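Ornithine cyclodeaminase (Methanococcus maripaludis S2, PDB 3C2Q) converts L-ornithine to L-proline with release of ammonia, using NAD(+) as cofactor. Local coordinates at residues G25-T30 with I79-I84; T29-T34 with P48-V53; P33-V38 with R85-E90. All coordinates share one frame; numbering follows the deposited sequence.

Contact 1: residues G25-T30 with I79-I84; sequences GFYSTT and IGHNGI. With IMD (imidazole), chain G.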
ATOM      1  N   GLY B  25     -35.773  -8.683  16.103  1.00 30.45           N
ATOM      2  CA  GLY B  25     -34.976  -9.706  16.755  1.00 28.88           C
ATOM      3  C   GLY B  25     -34.521 -10.808  15.820  1.00 27.55           C
ATOM      4  O   GLY B  25     -33.877 -11.737  16.258  1.00 28.02           O
ATOM      5  N   PHE B  26     -34.822 -10.706  14.528  1.00 26.88           N
ATOM      6  CA  PHE B  26     -34.342 -11.713  13.570  1.00 25.90           C
ATOM      7  C   PHE B  26     -32.834 -11.968  13.675  1.00 25.58           C
ATOM      8  O   PHE B  26     -32.052 -11.036  13.912  1.00 26.04           O
ATOM      9  CB  PHE B  26     -34.715 -11.348  12.136  1.00 26.32           C
ATOM     10  CG  PHE B  26     -33.907 -10.206  11.546  1.00 25.64           C
ATOM     11  CD1 PHE B  26     -32.717 -10.459  10.867  1.00 26.93           C
ATOM     12  CD2 PHE B  26     -34.363  -8.899  11.637  1.00 26.16           C
ATOM     13  CE1 PHE B  26     -31.980  -9.415  10.314  1.00 27.80           C
ATOM     14  CE2 PHE B  26     -33.650  -7.842  11.079  1.00 27.46           C
ATOM     15  CZ  PHE B  26     -32.443  -8.109  10.410  1.00 27.18           C
ATOM     16  N   TYR B  27     -32.459 -13.229  13.527  1.00 24.53           N
ATOM     17  CA  TYR B  27     -31.074 -13.667  13.551  1.00 24.44           C
ATOM     18  C   TYR B  27     -30.434 -13.341  12.189  1.00 23.78           C
ATOM     19  O   TYR B  27     -31.017 -13.613  11.108  1.00 21.80           O
ATOM     20  CB  TYR B  27     -30.991 -15.170  13.847  1.00 24.23           C
ATOM     21  CG  TYR B  27     -29.574 -15.756  13.843  1.00 24.45           C
ATOM     22  CD1 TYR B  27     -28.714 -15.566  14.923  1.00 24.85           C
ATOM     23  CD2 TYR B  27     -29.115 -16.499  12.762  1.00 25.05           C
ATOM     24  CE1 TYR B  27     -27.424 -16.102  14.925  1.00 25.46           C
ATOM     25  CE2 TYR B  27     -27.832 -17.048  12.752  1.00 24.34           C
ATOM     26  CZ  TYR B  27     -26.998 -16.842  13.826  1.00 24.33           C
ATOM     27  OH  TYR B  27     -25.759 -17.413  13.799  1.00 24.16           O
ATOM     28  N   SER B  28     -29.261 -12.707  12.263  1.00 23.90           N
ATOM     29  CA  SER B  28     -28.482 -12.371  11.062  1.00 22.94           C
ATOM     30  C   SER B  28     -27.279 -13.315  11.039  1.00 22.14           C
ATOM     31  O   SER B  28     -26.543 -13.381  12.007  1.00 22.96           O
ATOM     32  CB  SER B  28     -28.044 -10.899  11.111  1.00 23.45           C
ATOM     33  OG  SER B  28     -27.407 -10.524   9.905  1.00 23.93           O
ATOM     34  N   THR B  29     -27.115 -14.071   9.953  1.00 20.87           N
ATOM     35  CA  THR B  29     -26.243 -15.223   9.931  1.00 20.34           C
ATOM     36  C   THR B  29     -24.749 -14.826   9.902  1.00 20.12           C
ATOM     37  O   THR B  29     -24.390 -13.725   9.447  1.00 18.84           O
ATOM     38  CB  THR B  29     -26.507 -16.085   8.687  1.00 20.76           C
ATOM     39  OG1 THR B  29     -26.496 -15.238   7.527  1.00 21.44           O
ATOM     40  CG2 THR B  29     -27.914 -16.781   8.773  1.00 22.47           C
ATOM     41  N   THR B  30     -23.927 -15.748  10.393  1.00 20.16           N
ATOM     42  CA  THR B  30     -22.497 -15.789  10.144  1.00 19.96           C
ATOM     43  C   THR B  30     -22.252 -16.483   8.799  1.00 20.53           C
ATOM     44  O   THR B  30     -23.206 -16.877   8.085  1.00 19.72           O
ATOM     45  CB  THR B  30     -21.770 -16.601  11.228  1.00 20.25           C
ATOM     46  OG1 THR B  30     -22.059 -17.989  11.044  1.00 19.57           O
ATOM     47  CG2 THR B  30     -22.169 -16.149  12.660  1.00 20.38           C
ATOM     48  N   ILE B  79     -35.737 -16.079  14.952  1.00 28.45           N
ATOM     49  CA  ILE B  79     -35.630 -14.918  15.814  1.00 29.75           C
ATOM     50  C   ILE B  79     -34.748 -15.243  16.998  1.00 30.81           C
ATOM     51  O   ILE B  79     -34.839 -16.341  17.569  1.00 29.76           O
ATOM     52  CB  ILE B  79     -37.020 -14.464  16.364  1.00 30.47           C
ATOM     53  CG1 ILE B  79     -37.996 -14.160  15.234  1.00 31.56           C
ATOM     54  CG2 ILE B  79     -36.880 -13.260  17.289  1.00 32.15           C
ATOM     55  CD1 ILE B  79     -37.515 -13.201  14.164  1.00 31.83           C
ATOM     56  N   GLY B  80     -33.892 -14.281  17.353  1.00 32.19           N
ATOM     57  CA  GLY B  80     -32.939 -14.429  18.468  1.00 33.45           C
ATOM     58  C   GLY B  80     -31.882 -15.508  18.297  1.00 33.53           C
ATOM     59  O   GLY B  80     -31.641 -16.006  17.185  1.00 34.48           O
ATOM     60  N   HIS B  81     -31.284 -15.915  19.414  1.00 34.32           N
ATOM     61  CA  HIS B  81     -30.136 -16.826  19.370  1.00 34.66           C
ATOM     62  C   HIS B  81     -30.326 -18.190  20.040  1.00 35.31           C
ATOM     63  O   HIS B  81     -29.382 -19.000  20.068  1.00 35.02           O
ATOM     64  CB  HIS B  81     -28.878 -16.129  19.912  1.00 35.00           C
ATOM     65  CG  HIS B  81     -28.414 -14.972  19.073  1.00 34.41           C
ATOM     66  ND1 HIS B  81     -29.122 -13.795  18.973  1.00 33.39           N
ATOM     67  CD2 HIS B  81     -27.301 -14.808  18.319  1.00 32.95           C
ATOM     68  CE1 HIS B  81     -28.472 -12.957  18.181  1.00 35.73           C
ATOM     69  NE2 HIS B  81     -27.367 -13.551  17.766  1.00 32.59           N
ATOM     70  N   ASN B  82     -31.541 -18.460  20.539  1.00 35.80           N
ATOM     71  CA  ASN B  82     -31.858 -19.766  21.141  1.00 35.72           C
ATOM     72  C   ASN B  82     -32.127 -20.832  20.111  1.00 34.25           C
ATOM     73  O   ASN B  82     -32.657 -20.538  19.039  1.00 33.95           O
ATOM     74  CB  ASN B  82     -33.095 -19.679  22.043  1.00 37.21           C
ATOM     75  CG  ASN B  82     -32.880 -18.799  23.274  1.00 41.31           C
ATOM     76  OD1 ASN B  82     -33.849 -18.234  23.803  1.00 47.22           O
ATOM     77  ND2 ASN B  82     -31.621 -18.672  23.735  1.00 43.60           N
ATOM     78  N   GLY B  83     -31.804 -22.076  20.455  1.00 32.64           N
ATOM     79  CA  GLY B  83     -32.069 -23.207  19.566  1.00 31.66           C
ATOM     80  C   GLY B  83     -31.250 -23.150  18.292  1.00 31.83           C
ATOM     81  O   GLY B  83     -31.692 -23.621  17.235  1.00 31.17           O
ATOM     82  N   ILE B  84     -30.055 -22.551  18.384  1.00 31.29           N
ATOM     83  CA  ILE B  84     -29.129 -22.567  17.234  1.00 31.75           C
ATOM     84  C   ILE B  84     -27.760 -23.091  17.636  1.00 31.18           C
ATOM     85  O   ILE B  84     -27.331 -22.920  18.778  1.00 31.33           O
ATOM     86  CB  ILE B  84     -29.004 -21.182  16.523  1.00 31.73           C
ATOM     87  CG1 ILE B  84     -28.082 -20.249  17.283  1.00 33.18           C
ATOM     88  CG2 ILE B  84     -30.366 -20.496  16.363  1.00 31.66           C
ATOM     89  CD1 ILE B  84     -27.493 -19.138  16.414  1.00 35.97           C
TER
HETATM   90  N1  IMD G 503     -24.246 -16.459  15.891  1.00 28.12           N
HETATM   91  C2  IMD G 503     -23.835 -15.214  15.526  1.00 28.90           C
HETATM   92  N3  IMD G 503     -23.114 -14.686  16.558  1.00 31.15           N
HETATM   93  C4  IMD G 503     -23.128 -15.573  17.581  1.00 28.79           C
HETATM   94  C5  IMD G 503     -23.838 -16.685  17.162  1.00 27.80           C
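Tyr27 carries the tight part of this contact: its ring lies beside Gly80, His81 and Ile84, with Gly80 O and Ile84 CD1 coming obliquely from one side of it. Its CG is anti to the backbone N (chi1 178°), and CE1 meets Ile84 CD1 tip to tip at 3.4 Å. The same edge of the ring, CD1 and CE1, points at a face of His81 in a T-shaped (edge-to-face) pair whose planes stand 82° apart; Tyr27 CE1 is 3.6 Å from His81 CD2. Gly80 O packs 3.5 Å from Tyr27 CB and is buried without a hydrogen-bond partner. Segment 25-30 belongs to the loop between strands 12-15 and 34-38 of the mixed sheet, 79-84 to the one between 76-79 and 84-86, and Phe26 forms a single beta bridge with Ile79. Beside it Gly80 N donates to Gly25 O (2.8 Å, nearly straight at 168°). Both glycines have positive phi, and a CB at Gly25 would come very close to Ile79 CG2. Ile79 bends CD1 to within 3.6 Å of Phe26 CA, while the ring of Phe26 turns the other way and stacks on Tyr206 of the second subunit. The looser side is that of His81, which is exposed. There an imidazole, probably from the crystallisation liquor, donates N1 to Tyr27 OH at 2.8 Å and rests its C2 on Thr30 CG2. An alanine in place of Tyr27 would probably open a gap beside Ile84 CD1, set the His81 ring free to turn and leave the imidazole N1 without its acceptor.

Contact 2: residues T29-T34 with P48-V53; sequences TTNHPT and PKMDAV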
ATOM      1  N   THR B  29     -27.115 -14.071   9.953  1.00 20.87           N
ATOM      2  CA  THR B  29     -26.243 -15.223   9.931  1.00 20.34           C
ATOM      3  C   THR B  29     -24.749 -14.826   9.902  1.00 20.12           C
ATOM      4  O   THR B  29     -24.390 -13.725   9.447  1.00 18.84           O
ATOM      5  CB  THR B  29     -26.507 -16.085   8.687  1.00 20.76           C
ATOM      6  OG1 THR B  29     -26.496 -15.238   7.527  1.00 21.44           O
ATOM      7  CG2 THR B  29     -27.914 -16.781   8.773  1.00 22.47           C
ATOM      8  N   THR B  30     -23.927 -15.748  10.393  1.00 20.16           N
ATOM      9  CA  THR B  30     -22.497 -15.789  10.144  1.00 19.96           C
ATOM     10  C   THR B  30     -22.252 -16.483   8.799  1.00 20.53           C
ATOM     11  O   THR B  30     -23.206 -16.877   8.085  1.00 19.72           O
ATOM     12  CB  THR B  30     -21.770 -16.601  11.228  1.00 20.25           C
ATOM     13  OG1 THR B  30     -22.059 -17.989  11.044  1.00 19.57           O
ATOM     14  CG2 THR B  30     -22.169 -16.149  12.660  1.00 20.38           C
ATOM     15  N   ASN B  31     -20.976 -16.654   8.427  1.00 19.69           N
ATOM     16  CA  ASN B  31     -20.692 -17.443   7.244  1.00 20.34           C
ATOM     17  C   ASN B  31     -20.481 -18.951   7.556  1.00 20.29           C
ATOM     18  O   ASN B  31     -20.066 -19.732   6.696  1.00 18.88           O
ATOM     19  CB  ASN B  31     -19.517 -16.835   6.430  1.00 20.90           C
ATOM     20  CG  ASN B  31     -18.219 -16.785   7.204  1.00 21.12           C
ATOM     21  OD1 ASN B  31     -18.211 -16.752   8.435  1.00 22.73           O
ATOM     22  ND2 ASN B  31     -17.095 -16.726   6.475  1.00 20.86           N
ATOM     23  N   HIS B  32     -20.793 -19.354   8.787  1.00 20.25           N
ATOM     24  CA  HIS B  32     -20.568 -20.738   9.213  1.00 21.29           C
ATOM     25  C   HIS B  32     -21.809 -21.639   9.078  1.00 22.17           C
ATOM     26  O   HIS B  32     -22.935 -21.159   9.188  1.00 22.06           O
ATOM     27  CB  HIS B  32     -20.102 -20.769  10.667  1.00 21.26           C
ATOM     28  CG  HIS B  32     -18.975 -19.823  10.974  1.00 22.36           C
ATOM     29  ND1 HIS B  32     -17.757 -19.877  10.328  1.00 21.88           N
ATOM     30  CD2 HIS B  32     -18.874 -18.833  11.888  1.00 20.15           C
ATOM     31  CE1 HIS B  32     -16.961 -18.941  10.821  1.00 21.47           C
ATOM     32  NE2 HIS B  32     -17.622 -18.281  11.759  1.00 21.91           N
ATOM     33  N   PRO B  33     -21.595 -22.961   8.879  1.00 23.32           N
ATOM     34  CA  PRO B  33     -22.728 -23.898   8.906  1.00 24.08           C
ATOM     35  C   PRO B  33     -23.494 -23.754  10.202  1.00 24.18           C
ATOM     36  O   PRO B  33     -22.912 -23.642  11.287  1.00 24.19           O
ATOM     37  CB  PRO B  33     -22.089 -25.301   8.799  1.00 24.17           C
ATOM     38  CG  PRO B  33     -20.601 -25.096   8.686  1.00 24.71           C
ATOM     39  CD  PRO B  33     -20.305 -23.616   8.594  1.00 23.91           C
ATOM     40  N   THR B  34     -24.808 -23.695  10.089  1.00 25.39           N
ATOM     41  CA  THR B  34     -25.648 -23.439  11.275  1.00 26.77           C
ATOM     42  C   THR B  34     -26.747 -24.519  11.326  1.00 27.92           C
ATOM     43  O   THR B  34     -27.242 -24.939  10.272  1.00 27.74           O
ATOM     44  CB  THR B  34     -26.266 -22.020  11.196  1.00 27.27           C
ATOM     45  OG1 THR B  34     -25.201 -21.048  11.129  1.00 26.36           O
ATOM     46  CG2 THR B  34     -27.206 -21.714  12.417  1.00 26.41           C
ATOM     47  N   PRO B  48     -24.989 -22.147   3.922  1.00 23.45           N
ATOM     48  CA  PRO B  48     -24.503 -21.154   4.867  1.00 22.78           C
ATOM     49  C   PRO B  48     -23.880 -19.954   4.115  1.00 22.83           C
ATOM     50  O   PRO B  48     -23.212 -20.166   3.112  1.00 23.03           O
ATOM     51  CB  PRO B  48     -23.465 -21.908   5.697  1.00 21.48           C
ATOM     52  CG  PRO B  48     -23.249 -23.211   5.051  1.00 24.07           C
ATOM     53  CD  PRO B  48     -24.434 -23.491   4.183  1.00 23.40           C
ATOM     54  N   LYS B  49     -24.153 -18.732   4.587  1.00 23.04           N
ATOM     55  CA  LYS B  49     -23.781 -17.475   3.907  1.00 22.28           C
ATOM     56  C   LYS B  49     -24.088 -16.381   4.912  1.00 22.78           C
ATOM     57  O   LYS B  49     -25.135 -16.434   5.556  1.00 21.93           O
ATOM     58  CB  LYS B  49     -24.621 -17.288   2.635  1.00 23.12           C
ATOM     59  CG  LYS B  49     -24.359 -15.994   1.808  1.00 23.14           C
ATOM     60  CD  LYS B  49     -25.548 -15.027   1.853  1.00 24.76           C
ATOM     61  CE  LYS B  49     -25.295 -13.706   1.128  1.00 25.22           C
ATOM     62  NZ  LYS B  49     -24.330 -12.818   1.864  1.00 28.27           N
HETATM   63  N   MSE B  50     -23.195 -15.388   5.049  1.00 21.08           N
HETATM   64  CA  MSE B  50     -23.300 -14.368   6.098  1.00 20.79           C
HETATM   65  C   MSE B  50     -24.345 -13.307   5.785  1.00 20.42           C
HETATM   66  O   MSE B  50     -24.736 -13.136   4.618  1.00 20.39           O
HETATM   67  CB  MSE B  50     -21.928 -13.673   6.267  1.00 19.82           C
HETATM   68  CG  MSE B  50     -21.590 -12.755   5.108  1.00 19.37           C
HETATM   69 SE   MSE B  50     -19.878 -11.803   5.483  1.00 29.24          SE
HETATM   70  CE  MSE B  50     -18.660 -13.320   5.243  1.00 21.25           C
ATOM     71  N   ASP B  51     -24.743 -12.536   6.801  1.00 19.79           N
ATOM     72  CA  ASP B  51     -25.558 -11.334   6.574  1.00 20.25           C
ATOM     73  C   ASP B  51     -26.874 -11.670   5.858  1.00 20.26           C
ATOM     74  O   ASP B  51     -27.380 -10.905   5.021  1.00 20.69           O
ATOM     75  CB  ASP B  51     -24.750 -10.272   5.772  1.00 20.48           C
ATOM     76  CG  ASP B  51     -23.548  -9.750   6.532  1.00 21.13           C
ATOM     77  OD1 ASP B  51     -23.463  -9.907   7.783  1.00 21.58           O
ATOM     78  OD2 ASP B  51     -22.670  -9.138   5.874  1.00 21.74           O
ATOM     79  N   ALA B  52     -27.410 -12.843   6.182  1.00 20.41           N
ATOM     80  CA  ALA B  52     -28.673 -13.291   5.632  1.00 21.57           C
ATOM     81  C   ALA B  52     -29.567 -13.827   6.777  1.00 21.93           C
ATOM     82  O   ALA B  52     -29.240 -13.707   7.959  1.00 21.40           O
ATOM     83  CB  ALA B  52     -28.442 -14.361   4.556  1.00 20.00           C
ATOM     84  N   VAL B  53     -30.715 -14.387   6.424  1.00 24.16           N
ATOM     85  CA  VAL B  53     -31.607 -14.864   7.489  1.00 25.48           C
ATOM     86  C   VAL B  53     -31.872 -16.358   7.347  1.00 24.81           C
ATOM     87  O   VAL B  53     -31.643 -16.966   6.291  1.00 25.25           O
ATOM     88  CB  VAL B  53     -32.956 -14.067   7.588  1.00 26.37           C
ATOM     89  CG1 VAL B  53     -32.699 -12.600   7.827  1.00 28.94           C
ATOM     90  CG2 VAL B  53     -33.769 -14.259   6.359  1.00 27.31           C
TER
HETATM   91  O   HOH W   1     -24.655 -10.933  10.034  1.00 23.76           O
HETATM   92  O   HOH W   2     -24.512 -19.310   7.791  1.00 22.11           O
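The backbones of Asn31 and Met50 come within 4.2 Å, CA to CA, where two loops without regular structure run side by side, tied chiefly at Thr29. One of these loops contains an ST turn, Thr30 OG1 accepting from His32 N, and leads into strand 34-38; the other leads into strand 53-57 of the same mixed sheet. Thr29 has both its backbone N and O engaged, N donating to Ala52 O and O accepting from Asp51 N. Its hydroxyl adds two more bonds. With OG1 between the backbone N and the carbonyl carbon (chi1 50°), it donates to Lys49 O at 2.7 Å, in the carbonyl plane and on a lone pair, and accepts from Ala52 N at 2.9 Å. Threonine suits the place because a short hydroxyl can both give and take, while its CG2 packs on Ala52 O (3.4 Å). Asp51 has a positive phi, and a water donates to both Thr29 O and Asp51 OD1. Asn31 and the selenomethionine Met50 lie side by side, pointing the same way; Met50 is bent at chi3, which brings CE to 3.8 Å from Asn31 CB, and Phe99 of the third subunit packs on both. Pro48 offers its ring at the other end, CB lying 3.6 Å from His32 O. The loops also reach the Rossmann-fold region: His32 ND1 bonds Ser295 OG, and Lys49 NZ reaches Asn291 O as well as Met50 O. Between the loops a second water donates to Thr30 O and His32 O, each at 2.8 Å, and accepts a longer bond from Lys49 N.

Contact 3: residues P33-V38 with R85-E90; sequences PTHVKV and RVMPPE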
ATOM      1  N   PRO B  33     -21.595 -22.961   8.879  1.00 23.32           N
ATOM      2  CA  PRO B  33     -22.728 -23.898   8.906  1.00 24.08           C
ATOM      3  C   PRO B  33     -23.494 -23.754  10.202  1.00 24.18           C
ATOM      4  O   PRO B  33     -22.912 -23.642  11.287  1.00 24.19           O
ATOM      5  CB  PRO B  33     -22.089 -25.301   8.799  1.00 24.17           C
ATOM      6  CG  PRO B  33     -20.601 -25.096   8.686  1.00 24.71           C
ATOM      7  CD  PRO B  33     -20.305 -23.616   8.594  1.00 23.91           C
ATOM      8  N   THR B  34     -24.808 -23.695  10.089  1.00 25.39           N
ATOM      9  CA  THR B  34     -25.648 -23.439  11.275  1.00 26.77           C
ATOM     10  C   THR B  34     -26.747 -24.519  11.326  1.00 27.92           C
ATOM     11  O   THR B  34     -27.242 -24.939  10.272  1.00 27.74           O
ATOM     12  CB  THR B  34     -26.266 -22.020  11.196  1.00 27.27           C
ATOM     13  OG1 THR B  34     -25.201 -21.048  11.129  1.00 26.36           O
ATOM     14  CG2 THR B  34     -27.206 -21.714  12.417  1.00 26.41           C
ATOM     15  N   HIS B  35     -27.096 -24.972  12.535  1.00 28.89           N
ATOM     16  CA  HIS B  35     -28.239 -25.880  12.700  1.00 30.65           C
ATOM     17  C   HIS B  35     -29.276 -25.191  13.563  1.00 30.21           C
ATOM     18  O   HIS B  35     -28.923 -24.354  14.403  1.00 30.56           O
ATOM     19  CB  HIS B  35     -27.821 -27.210  13.334  1.00 31.04           C
ATOM     20  CG  HIS B  35     -26.801 -27.972  12.544  1.00 34.84           C
ATOM     21  ND1 HIS B  35     -26.093 -29.024  13.073  1.00 39.73           N
ATOM     22  CD2 HIS B  35     -26.353 -27.827  11.274  1.00 39.00           C
ATOM     23  CE1 HIS B  35     -25.262 -29.506  12.165  1.00 40.03           C
ATOM     24  NE2 HIS B  35     -25.393 -28.790  11.066  1.00 40.01           N
ATOM     25  N   VAL B  36     -30.552 -25.501  13.324  1.00 29.85           N
ATOM     26  CA  VAL B  36     -31.643 -24.934  14.125  1.00 29.97           C
ATOM     27  C   VAL B  36     -32.513 -26.043  14.765  1.00 30.24           C
ATOM     28  O   VAL B  36     -32.791 -27.057  14.145  1.00 29.66           O
ATOM     29  CB  VAL B  36     -32.546 -23.994  13.302  1.00 29.71           C
ATOM     30  CG1 VAL B  36     -31.827 -22.656  13.033  1.00 32.00           C
ATOM     31  CG2 VAL B  36     -32.996 -24.667  11.976  1.00 28.56           C
ATOM     32  N   LYS B  37     -32.926 -25.842  16.007  1.00 31.36           N
ATOM     33  CA  LYS B  37     -33.730 -26.858  16.687  1.00 32.84           C
ATOM     34  C   LYS B  37     -35.200 -26.563  16.459  1.00 32.42           C
ATOM     35  O   LYS B  37     -35.718 -25.511  16.857  1.00 32.00           O
ATOM     36  CB  LYS B  37     -33.414 -26.912  18.177  1.00 33.27           C
ATOM     37  CG  LYS B  37     -33.933 -28.190  18.848  1.00 35.39           C
ATOM     38  CD  LYS B  37     -33.440 -28.315  20.256  1.00 37.77           C
ATOM     39  CE  LYS B  37     -34.072 -29.514  20.957  1.00 41.24           C
ATOM     40  NZ  LYS B  37     -33.276 -29.857  22.176  1.00 40.86           N
ATOM     41  N   VAL B  38     -35.847 -27.498  15.778  1.00 33.78           N
ATOM     42  CA  VAL B  38     -37.244 -27.367  15.391  1.00 34.77           C
ATOM     43  C   VAL B  38     -37.973 -28.680  15.735  1.00 35.30           C
ATOM     44  O   VAL B  38     -37.552 -29.767  15.316  1.00 34.20           O
ATOM     45  CB  VAL B  38     -37.384 -27.033  13.876  1.00 35.06           C
ATOM     46  CG1 VAL B  38     -38.852 -26.918  13.466  1.00 35.07           C
ATOM     47  CG2 VAL B  38     -36.605 -25.719  13.525  1.00 35.04           C
ATOM     48  N   ARG B  85     -27.098 -23.732  16.677  1.00 31.18           N
ATOM     49  CA  ARG B  85     -25.762 -24.292  16.844  1.00 31.01           C
ATOM     50  C   ARG B  85     -24.927 -23.882  15.614  1.00 29.90           C
ATOM     51  O   ARG B  85     -25.270 -24.235  14.482  1.00 28.88           O
ATOM     52  CB  ARG B  85     -25.917 -25.800  16.934  1.00 31.83           C
ATOM     53  CG  ARG B  85     -24.681 -26.623  17.105  1.00 35.66           C
ATOM     54  CD  ARG B  85     -25.108 -28.091  17.430  1.00 40.18           C
ATOM     55  NE  ARG B  85     -25.624 -28.856  16.284  1.00 43.39           N
ATOM     56  CZ  ARG B  85     -26.235 -30.044  16.385  1.00 45.36           C
ATOM     57  NH1 ARG B  85     -26.419 -30.604  17.574  1.00 47.23           N
ATOM     58  NH2 ARG B  85     -26.667 -30.684  15.310  1.00 45.95           N
ATOM     59  N   VAL B  86     -23.861 -23.111  15.842  1.00 29.02           N
ATOM     60  CA  VAL B  86     -23.042 -22.568  14.744  1.00 28.71           C
ATOM     61  C   VAL B  86     -21.691 -23.269  14.809  1.00 29.48           C
ATOM     62  O   VAL B  86     -21.090 -23.330  15.879  1.00 29.87           O
ATOM     63  CB  VAL B  86     -22.832 -21.033  14.885  1.00 28.55           C
ATOM     64  CG1 VAL B  86     -22.027 -20.468  13.677  1.00 27.79           C
ATOM     65  CG2 VAL B  86     -24.191 -20.269  15.037  1.00 26.67           C
HETATM   66  N   MSE B  87     -21.221 -23.791  13.682  1.00 30.27           N
HETATM   67  CA  MSE B  87     -19.981 -24.590  13.620  1.00 32.34           C
HETATM   68  C   MSE B  87     -18.870 -23.864  12.865  1.00 31.37           C
HETATM   69  O   MSE B  87     -18.743 -24.035  11.666  1.00 29.35           O
HETATM   70  CB  MSE B  87     -20.242 -25.899  12.878  1.00 33.07           C
HETATM   71  CG  MSE B  87     -20.397 -27.110  13.763  1.00 44.45           C
HETATM   72 SE   MSE B  87     -22.186 -27.148  14.556  1.00 65.08          SE
HETATM   73  CE  MSE B  87     -23.274 -26.774  12.951  1.00 58.00           C
ATOM     74  N   PRO B  88     -18.078 -23.036  13.559  1.00 32.38           N
ATOM     75  CA  PRO B  88     -17.011 -22.329  12.838  1.00 33.56           C
ATOM     76  C   PRO B  88     -15.868 -23.306  12.536  1.00 35.05           C
ATOM     77  O   PRO B  88     -15.942 -24.469  12.972  1.00 34.56           O
ATOM     78  CB  PRO B  88     -16.590 -21.236  13.820  1.00 33.51           C
ATOM     79  CG  PRO B  88     -16.954 -21.757  15.163  1.00 33.54           C
ATOM     80  CD  PRO B  88     -18.103 -22.706  14.995  1.00 31.88           C
ATOM     81  N   PRO B  89     -14.854 -22.883  11.747  1.00 36.48           N
ATOM     82  CA  PRO B  89     -13.703 -23.781  11.532  1.00 37.80           C
ATOM     83  C   PRO B  89     -13.039 -24.226  12.837  1.00 39.78           C
ATOM     84  O   PRO B  89     -13.006 -23.464  13.819  1.00 38.77           O
ATOM     85  CB  PRO B  89     -12.729 -22.917  10.725  1.00 37.54           C
ATOM     86  CG  PRO B  89     -13.618 -21.951   9.980  1.00 37.31           C
ATOM     87  CD  PRO B  89     -14.716 -21.624  10.980  1.00 36.39           C
ATOM     88  N   GLU B  90     -12.547 -25.463  12.841  1.00 42.81           N
ATOM     89  CA  GLU B  90     -11.820 -26.045  13.988  1.00 46.53           C
ATOM     90  C   GLU B  90     -10.692 -25.132  14.452  1.00 47.62           C
ATOM     91  O   GLU B  90      -9.902 -24.661  13.635  1.00 47.30           O
ATOM     92  CB  GLU B  90     -11.200 -27.390  13.592  1.00 47.37           C
ATOM     93  CG  GLU B  90     -12.171 -28.420  12.995  1.00 51.57           C
ATOM     94  CD  GLU B  90     -12.724 -29.380  14.035  1.00 56.93           C
ATOM     95  OE1 GLU B  90     -11.940 -29.818  14.917  1.00 59.17           O
ATOM     96  OE2 GLU B  90     -13.939 -29.698  13.969  1.00 58.77           O
TER
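His35 and Arg85 face each other as a hydrogen-bonded pair of antiparallel strands, and with Met87 they hold most of the buried surface. His35 N gives to Arg85 O, and Arg85 N returns the bond to His35 O. Their side chains rise on the same face of the sheet, where the bend of Arg85 at chi3 (75°) puts NE 3.2 Å from His35 ND1. NH2 donates to the same ND1 at 2.8 Å. This shared acceptor lies in the guanidinium plane, while the imidazole is turned 72° from that plane. Accepting two N-H bonds would fit an ND1 that carries no proton. Met87, a selenomethionine, curls back at chi2 and chi3 to set its methyl over the centre of the His35 ring, a CH-pi contact with CE 3.4 Å above the plane. A long flexible side chain suits this reach. Met87 N also donates to Pro33 O at 2.9 Å, nearly straight. On the other face Thr34 and Val86 lie side by side as a non-hydrogen-bonded pair. Strand 84-86 is the outermost of the sheet within this chain, next to 34-38; on the far side of 34-38 runs strand 41-46, whose Trp42 makes a cation-pi contact with Arg85.

How the contacts relate
From the N terminus, the chain passes strand 12-15 and enters the loop that runs to Pro33, from which contacts 1 and 2 both start, sharing Thr29 and Thr30. Contact 2 closes the shorter span, around strands 34-38 and 41-46; contact 1 closes a much longer one. Contact 3 begins inside the span of contact 1 and ends beyond it, so these two cross; Gly83 O and Lys37 N, 2.8 Å apart, probably bond where they meet. Contacts 2 and 3 share Pro33 and Thr34. Contact 1 ties the loop to the end of strand 76-79, contact 2 ties it to the start of 53-57, and contact 3 pairs strand 34-38 with 84-86. All three touch the third subunit.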